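Local coordinates for protein putative enoyl-CoA hydratase (Streptomyces coelicolor A3, PDB 3G64) that probably acts as an enoyl-CoA hydratase or a related crotonase-family enzyme working on acyl-CoA thioesters, at residues 29-34 / 68-73; 63-68 / 114-119; 118-123 / 138-143. All coordinates share one frame; numbering follows the deposited sequence.

In the fold
The three contacts cross one mixed beta sheet from strand to strand. Contact 1 joins strands 27-32 and 64-69, contact 2 joins 64-69 to 116-120, and contact 3 joins 116-120 to 137-140, so these four parallel strands lie side by side in chain order. Contacts 1 and 2 share A68 and their segments alternate along the chain; contacts 2 and 3 share A118 and A119, and contact 1 closes before contact 3 opens. The centres of contacts 1 and 2, and of 2 and 3, lie about 13 Å apart; the centres of 1 and 3, both near the C-terminal strand ends, where H121 NE2 donates to G69 O, about 11 Å. Together they form much of the central sheet of the crotonase-like fold.

Contact 1 of 3, residues 29-34 / 68-73; sequences TVTLAR and AGEGRG
V30 and A68 meet through the backbone: V30 O receives A68 N at 2.8 Å. T31, paired with A68, brings its CA-H up to A68 O, the CA and O being 3.3 Å apart. Its side chain lies on the same face as the A68 methyl. With OG1 beside the backbone N (chi1 -50°), CG2 is carried anti to that N and forward along the strand, where it lies alongside the aliphatic part of E70, 4.1 Å from E70 CG. The carboxylate beyond is held by a salt bridge to R20 of strand 19-24, outermost in the sheet within this chain. L32 turns to the other face. Its N donates to A68 O at 2.8 Å, and its CG packs 3.5 Å from that same A68 O, which is thus covered by the leucine that binds it. Past this point the strands separate, and a water takes over the pairing: it lies 2.5 Å from L32 O, a short distance, and accepts from E70 N at 2.6 Å. The arrangement is that of two neighbouring parallel strands coming apart at their C-terminal ends, here the strands of the beta-alpha-beta crossover made by strand 27-32, helix 43-58 and strand 64-69.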
loop_
_atom_site.group_PDB
_atom_site.type_symbol
_atom_site.label_atom_id
_atom_site.label_comp_id
_atom_site.label_asym_id
_atom_site.label_seq_id
_atom_site.Cartn_x
_atom_site.Cartn_y
_atom_site.Cartn_z
ATOM N N THR A 29 9.894 -24.980 14.814
ATOM C CA THR A 29 8.746 -25.373 14.010
ATOM C C THR A 29 7.536 -25.527 14.912
ATOM O O THR A 29 7.568 -26.272 15.892
ATOM C CB THR A 29 8.998 -26.694 13.245
ATOM O OG1 THR A 29 10.207 -26.567 12.489
ATOM C CG2 THR A 29 7.844 -26.974 12.295
ATOM N N VAL A 30 6.480 -24.781 14.604
ATOM C CA VAL A 30 5.251 -24.840 15.380
ATOM C C VAL A 30 4.225 -25.476 14.463
ATOM O O VAL A 30 3.836 -24.902 13.436
ATOM C CB VAL A 30 4.779 -23.430 15.839
ATOM C CG1 VAL A 30 3.467 -23.516 16.651
ATOM C CG2 VAL A 30 5.877 -22.731 16.673
ATOM N N THR A 31 3.817 -26.692 14.790
ATOM C CA THR A 31 2.792 -27.330 14.000
ATOM C C THR A 31 1.472 -27.300 14.750
ATOM O O THR A 31 1.375 -27.811 15.875
ATOM C CB THR A 31 3.172 -28.773 13.680
ATOM O OG1 THR A 31 4.513 -28.806 13.152
ATOM C CG2 THR A 31 2.184 -29.341 12.684
ATOM N N LEU A 32 0.461 -26.692 14.130
ATOM C CA LEU A 32 -0.878 -26.663 14.716
ATOM C C LEU A 32 -1.386 -28.075 15.000
ATOM O O LEU A 32 -1.147 -29.009 14.234
ATOM C CB LEU A 32 -1.841 -25.934 13.803
ATOM C CG LEU A 32 -1.401 -24.499 13.537
ATOM C CD1 LEU A 32 -2.323 -23.874 12.523
ATOM C CD2 LEU A 32 -1.386 -23.682 14.871
ATOM N N ALA A 33 -2.087 -28.213 16.117
ATOM C CA ALA A 33 -2.690 -29.479 16.504
ATOM C C ALA A 33 -4.075 -29.707 15.842
ATOM O O ALA A 33 -4.777 -28.745 15.463
ATOM C CB ALA A 33 -2.797 -29.542 18.034
ATOM N N ARG A 34 -4.442 -30.983 15.706
ATOM C CA ARG A 34 -5.796 -31.416 15.291
ATOM C C ARG A 34 -6.057 -31.500 13.805
ATOM O O ARG A 34 -6.973 -30.860 13.304
ATOM C CB ARG A 34 -6.886 -30.550 15.929
ATOM C CG ARG A 34 -6.796 -30.479 17.435
ATOM C CD ARG A 34 -7.485 -29.229 17.953
ATOM N NE ARG A 34 -8.680 -29.529 18.725
ATOM C CZ ARG A 34 -9.868 -28.943 18.554
ATOM N NH1 ARG A 34 -10.054 -27.996 17.623
ATOM N NH2 ARG A 34 -10.875 -29.304 19.344
ATOM N N ALA A 68 3.200 -24.338 10.730
ATOM C CA ALA A 68 2.709 -25.386 9.832
ATOM C C ALA A 68 1.433 -26.039 10.361
ATOM O O ALA A 68 1.082 -25.865 11.527
ATOM C CB ALA A 68 3.776 -26.418 9.621
ATOM N N GLY A 69 0.753 -26.782 9.489
ATOM C CA GLY A 69 -0.426 -27.563 9.841
ATOM C C GLY A 69 -0.389 -28.934 9.156
ATOM O O GLY A 69 -0.052 -29.025 7.979
ATOM N N GLU A 70 -0.717 -30.000 9.877
ATOM C CA GLU A 70 -0.770 -31.326 9.236
ATOM C C GLU A 70 -2.176 -31.677 8.764
ATOM O O GLU A 70 -3.148 -31.009 9.140
ATOM C CB GLU A 70 -0.206 -32.411 10.149
ATOM C CG GLU A 70 1.307 -32.435 10.129
ATOM C CD GLU A 70 1.917 -33.297 11.223
ATOM O OE1 GLU A 70 1.157 -33.881 12.032
ATOM O OE2 GLU A 70 3.167 -33.374 11.268
ATOM N N GLY A 71 -2.281 -32.712 7.929
ATOM C CA GLY A 71 -3.564 -33.145 7.411
ATOM C C GLY A 71 -3.900 -32.536 6.066
ATOM O O GLY A 71 -3.020 -32.209 5.291
ATOM N N ARG A 72 -5.190 -32.376 5.803
ATOM C CA ARG A 72 -5.677 -31.918 4.502
ATOM C C ARG A 72 -5.509 -30.408 4.254
ATOM O O ARG A 72 -5.736 -29.931 3.143
ATOM C CB ARG A 72 -7.166 -32.274 4.339
ATOM C CG ARG A 72 -7.487 -33.777 4.469
ATOM C CD ARG A 72 -9.006 -34.045 4.455
ATOM N NE ARG A 72 -9.725 -33.382 5.548
ATOM C CZ ARG A 72 -10.007 -33.942 6.724
ATOM N NH1 ARG A 72 -9.641 -35.192 6.986
ATOM N NH2 ARG A 72 -10.659 -33.253 7.648
ATOM N N GLY A 73 -5.157 -29.648 5.284
ATOM C CA GLY A 73 -4.964 -28.224 5.093
ATOM C C GLY A 73 -4.277 -27.505 6.242
ATOM O O GLY A 73 -4.043 -28.051 7.321
HETATM O O HOH W 1 -1.660 -30.472 12.253
#

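Contact 2 of 3, residues 63-68 / 114-119; sequences RALVLA and FPVIAA
L65 and F114 cross obliquely, CE1 of the F114 ring lying 3.7 Å from L65 CB. F114 has CG between its backbone N and carbonyl carbon (chi1 42°), which places the ring beside strand 64-68 even though the residue itself precedes strand 116-119. L65 and V116 instead lie side by side and point the same way. With CG anti to its backbone N (chi1 -179°), L65 leans forward along its strand and sets CD2 4.1 Å from V116 CG1. Beyond this pair, L65 packs on L53 and L56 of helix 43-58, and F114 also touches L56, so helix 43-58 covers the L65 end of this face.

The two strands run parallel, 25° apart in direction, as neighbours at the middle of the central sheet of the crotonase fold. Four backbone bonds hold them: L65 N to P115 O, I117 N to L65 O, L67 N to I117 O, and A119 N to L67 O. In the third, L67 N and I117 O are 2.7 Å apart.

On the other face, V66 and I117 stand next to each other but touch more loosely, V66 CG2 being 4.5 Å from I117 CB. V66 CG1 reaches further along, to 4.3 Å from the methyl of A119. A213 of helix 205-217 covers both V66 and I117. At the start of the pair the P115 ring sets its CD 3.3 Å from R63 O, and P115 also packs on M180 of a neighbouring subunit.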
loop_
_atom_site.group_PDB
_atom_site.type_symbol
_atom_site.label_atom_id
_atom_site.label_comp_id
_atom_site.label_asym_id
_atom_site.label_seq_id
_atom_site.Cartn_x
_atom_site.Cartn_y
_atom_site.Cartn_z
ATOM N N ARG A 63 16.187 -18.215 15.476
ATOM C CA ARG A 63 16.539 -17.294 14.413
ATOM C C ARG A 63 15.542 -17.377 13.276
ATOM O O ARG A 63 15.639 -16.619 12.327
ATOM C CB ARG A 63 17.975 -17.571 13.903
ATOM C CG ARG A 63 19.047 -17.460 14.991
ATOM C CD ARG A 63 20.508 -17.547 14.478
ATOM N NE ARG A 63 20.846 -18.766 13.733
ATOM C CZ ARG A 63 21.119 -19.958 14.271
ATOM N NH1 ARG A 63 21.085 -20.141 15.583
ATOM N NH2 ARG A 63 21.419 -20.983 13.481
ATOM N N ALA A 64 14.582 -18.294 13.377
ATOM C CA ALA A 64 13.501 -18.406 12.392
ATOM C C ALA A 64 12.418 -19.301 12.952
ATOM O O ALA A 64 12.683 -20.214 13.747
ATOM C CB ALA A 64 14.002 -18.991 11.064
ATOM N N LEU A 65 11.189 -19.064 12.518
ATOM C CA LEU A 65 10.088 -19.904 12.953
ATOM C C LEU A 65 9.192 -20.258 11.772
ATOM O O LEU A 65 8.792 -19.390 10.970
ATOM C CB LEU A 65 9.305 -19.211 14.092
ATOM C CG LEU A 65 8.118 -19.995 14.684
ATOM C CD1 LEU A 65 7.858 -19.567 16.125
ATOM C CD2 LEU A 65 6.870 -19.819 13.845
ATOM N N VAL A 66 8.900 -21.544 11.663
ATOM C CA VAL A 66 7.959 -22.063 10.676
ATOM C C VAL A 66 6.651 -22.384 11.369
ATOM O O VAL A 66 6.624 -23.054 12.416
ATOM C CB VAL A 66 8.486 -23.340 10.000
ATOM C CG1 VAL A 66 7.439 -23.912 9.031
ATOM C CG2 VAL A 66 9.813 -23.066 9.279
ATOM N N LEU A 67 5.562 -21.882 10.801
ATOM C CA LEU A 67 4.230 -22.197 11.287
ATOM C C LEU A 67 3.592 -23.164 10.272
ATOM O O LEU A 67 3.465 -22.854 9.099
ATOM C CB LEU A 67 3.411 -20.900 11.427
ATOM C CG LEU A 67 1.946 -20.939 11.918
ATOM C CD1 LEU A 67 1.824 -21.682 13.237
ATOM C CD2 LEU A 67 1.342 -19.502 12.064
ATOM N N ALA A 68 3.200 -24.338 10.730
ATOM C CA ALA A 68 2.709 -25.386 9.832
ATOM C C ALA A 68 1.433 -26.039 10.361
ATOM O O ALA A 68 1.082 -25.865 11.527
ATOM C CB ALA A 68 3.776 -26.418 9.621
ATOM N N PHE A 114 12.481 -12.393 14.877
ATOM C CA PHE A 114 12.933 -13.418 13.930
ATOM C C PHE A 114 11.844 -13.550 12.907
ATOM O O PHE A 114 10.677 -13.299 13.207
ATOM C CB PHE A 114 13.186 -14.784 14.593
ATOM C CG PHE A 114 12.139 -15.193 15.602
ATOM C CD1 PHE A 114 10.950 -15.788 15.196
ATOM C CD2 PHE A 114 12.353 -14.983 16.966
ATOM C CE1 PHE A 114 9.977 -16.158 16.134
ATOM C CE2 PHE A 114 11.405 -15.342 17.909
ATOM C CZ PHE A 114 10.200 -15.935 17.493
ATOM N N PRO A 115 12.221 -13.943 11.688
ATOM C CA PRO A 115 11.269 -14.161 10.600
ATOM C C PRO A 115 10.350 -15.349 10.888
ATOM O O PRO A 115 10.767 -16.389 11.429
ATOM C CB PRO A 115 12.159 -14.499 9.373
ATOM C CG PRO A 115 13.557 -14.574 9.873
ATOM C CD PRO A 115 13.621 -14.231 11.323
ATOM N N VAL A 116 9.095 -15.179 10.507
ATOM C CA VAL A 116 8.107 -16.228 10.648
ATOM C C VAL A 116 7.682 -16.640 9.251
ATOM O O VAL A 116 7.413 -15.780 8.399
ATOM C CB VAL A 116 6.899 -15.710 11.472
ATOM C CG1 VAL A 116 5.744 -16.725 11.450
ATOM C CG2 VAL A 116 7.354 -15.398 12.902
ATOM N N ILE A 117 7.646 -17.950 9.008
ATOM C CA ILE A 117 7.319 -18.487 7.696
ATOM C C ILE A 117 6.084 -19.398 7.812
ATOM O O ILE A 117 6.067 -20.331 8.616
ATOM C CB ILE A 117 8.523 -19.320 7.175
ATOM C CG1 ILE A 117 9.764 -18.423 7.100
ATOM C CG2 ILE A 117 8.187 -20.040 5.850
ATOM C CD1 ILE A 117 11.030 -19.147 7.436
ATOM N N ALA A 118 5.044 -19.119 7.034
ATOM C CA ALA A 118 3.865 -20.000 7.018
ATOM C C ALA A 118 3.960 -20.998 5.873
ATOM O O ALA A 118 4.135 -20.609 4.702
ATOM C CB ALA A 118 2.568 -19.183 6.922
ATOM N N ALA A 119 3.880 -22.282 6.215
ATOM C CA ALA A 119 3.976 -23.358 5.227
ATOM C C ALA A 119 2.549 -23.719 4.837
ATOM O O ALA A 119 1.847 -24.387 5.607
ATOM C CB ALA A 119 4.690 -24.588 5.849
#

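Contact 3 of 3, residues 118-123 / 138-143; sequences AALHGV and RVADPS
R138 and L120 lie side by side across neighbouring parallel strands of the crotonase-fold sheet, L120 CD1 resting 3.9 Å from both CB and CG of R138. This is the aliphatic root of the arginine; its chain bends at chi3 (-64°) and leads the guanidinium away, to the carbonyl oxygens of A132, A135 and L195. V139 donates its N to A118 O at 2.9 Å and receives L120 N on its own O in a nearly straight bond (177° at the hydrogen). A140 sets its methyl 4.1 Å from L120 CB. D141 N continues the pairing to L120 O. The D141 carboxylate turns toward H121, with OD1 3.8 Å from H121 CB. OD1 accepts from G203 N and is hydrogen-bonded to a glycerol, probably from the crystallisation liquor; the like-charged E202 carboxylate is also close. OD2 closes an Asx turn, gripped twice by S143: the hydroxyl donates to its syn lone pair at 2.6 Å, while S143 N comes from above the carboxylate plane. An alanine in place of D141 would probably leave S143 N and OG without their shared acceptor and let the serine hydroxyl turn. Held in this way, S143 OG accepts G122 N at 3.0 Å.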
loop_
_atom_site.group_PDB
_atom_site.type_symbol
_atom_site.label_atom_id
_atom_site.label_comp_id
_atom_site.label_asym_id
_atom_site.label_seq_id
_atom_site.Cartn_x
_atom_site.Cartn_y
_atom_site.Cartn_z
ATOM N N ALA A 118 5.044 -19.119 7.034
ATOM C CA ALA A 118 3.865 -20.000 7.018
ATOM C C ALA A 118 3.960 -20.998 5.873
ATOM O O ALA A 118 4.135 -20.609 4.702
ATOM C CB ALA A 118 2.568 -19.183 6.922
ATOM N N ALA A 119 3.880 -22.282 6.215
ATOM C CA ALA A 119 3.976 -23.358 5.227
ATOM C C ALA A 119 2.549 -23.719 4.837
ATOM O O ALA A 119 1.847 -24.387 5.607
ATOM C CB ALA A 119 4.690 -24.588 5.849
ATOM N N LEU A 120 2.103 -23.266 3.669
ATOM C CA LEU A 120 0.674 -23.324 3.336
ATOM C C LEU A 120 0.308 -24.393 2.310
ATOM O O LEU A 120 1.042 -24.622 1.347
ATOM C CB LEU A 120 0.193 -21.974 2.793
ATOM C CG LEU A 120 0.414 -20.719 3.662
ATOM C CD1 LEU A 120 -0.073 -19.518 2.888
ATOM C CD2 LEU A 120 -0.364 -20.866 4.954
ATOM N N HIS A 121 -0.872 -24.979 2.500
ATOM C CA HIS A 121 -1.440 -25.974 1.580
ATOM C C HIS A 121 -2.908 -26.109 1.988
ATOM O O HIS A 121 -3.257 -25.823 3.147
ATOM C CB HIS A 121 -0.727 -27.320 1.729
ATOM C CG HIS A 121 -0.764 -27.863 3.126
ATOM N ND1 HIS A 121 -1.670 -28.821 3.532
ATOM C CD2 HIS A 121 -0.027 -27.552 4.221
ATOM C CE1 HIS A 121 -1.485 -29.081 4.813
ATOM N NE2 HIS A 121 -0.498 -28.321 5.258
ATOM N N GLY A 122 -3.755 -26.511 1.040
ATOM C CA GLY A 122 -5.185 -26.613 1.262
ATOM C C GLY A 122 -5.736 -25.343 1.919
ATOM O O GLY A 122 -5.240 -24.245 1.661
ATOM N N VAL A 123 -6.750 -25.495 2.773
ATOM C CA VAL A 123 -7.476 -24.339 3.301
ATOM C C VAL A 123 -6.688 -23.558 4.358
ATOM O O VAL A 123 -6.095 -24.143 5.278
ATOM C CB VAL A 123 -8.876 -24.726 3.842
ATOM C CG1 VAL A 123 -8.764 -25.841 4.822
ATOM C CG2 VAL A 123 -9.535 -23.550 4.543
ATOM N N ARG A 138 5.060 -16.390 3.132
ATOM C CA ARG A 138 4.069 -17.428 2.846
ATOM C C ARG A 138 4.602 -18.346 1.722
ATOM O O ARG A 138 4.700 -17.954 0.549
ATOM C CB ARG A 138 2.713 -16.824 2.462
ATOM C CG ARG A 138 1.915 -16.218 3.675
ATOM C CD ARG A 138 0.949 -15.096 3.243
ATOM N NE ARG A 138 1.724 -13.983 2.709
ATOM C CZ ARG A 138 2.440 -13.139 3.458
ATOM N NH1 ARG A 138 3.162 -12.193 2.872
ATOM N NH2 ARG A 138 2.441 -13.227 4.788
ATOM N N VAL A 139 4.967 -19.557 2.108
ATOM C CA VAL A 139 5.465 -20.579 1.173
ATOM C C VAL A 139 4.320 -21.558 0.927
ATOM O O VAL A 139 3.905 -22.278 1.826
ATOM C CB VAL A 139 6.703 -21.263 1.772
ATOM C CG1 VAL A 139 7.168 -22.429 0.922
ATOM C CG2 VAL A 139 7.835 -20.210 1.971
ATOM N N ALA A 140 3.795 -21.561 -0.293
ATOM C CA ALA A 140 2.497 -22.148 -0.568
ATOM C C ALA A 140 2.575 -23.128 -1.714
ATOM O O ALA A 140 3.227 -22.834 -2.728
ATOM C CB ALA A 140 1.511 -21.037 -0.942
ATOM N N ASP A 141 1.883 -24.259 -1.580
ATOM C CA ASP A 141 1.742 -25.185 -2.712
ATOM C C ASP A 141 0.472 -24.837 -3.482
ATOM O O ASP A 141 -0.302 -23.982 -3.031
ATOM C CB ASP A 141 1.915 -26.676 -2.312
ATOM C CG ASP A 141 0.607 -27.388 -1.959
ATOM O OD1 ASP A 141 0.693 -28.577 -1.545
ATOM O OD2 ASP A 141 -0.486 -26.794 -2.080
ATOM N N PRO A 142 0.296 -25.424 -4.675
ATOM C CA PRO A 142 -0.792 -25.028 -5.579
ATOM C C PRO A 142 -2.172 -25.331 -5.056
ATOM O O PRO A 142 -3.130 -24.814 -5.647
ATOM C CB PRO A 142 -0.539 -25.894 -6.839
ATOM C CG PRO A 142 0.931 -26.141 -6.832
ATOM C CD PRO A 142 1.307 -26.263 -5.355
ATOM N N SER A 143 -2.299 -26.184 -4.034
ATOM C CA SER A 143 -3.614 -26.485 -3.452
ATOM C C SER A 143 -4.087 -25.386 -2.443
ATOM O O SER A 143 -5.194 -25.449 -1.865
ATOM C CB SER A 143 -3.564 -27.849 -2.755
ATOM O OG SER A 143 -2.827 -27.763 -1.527
#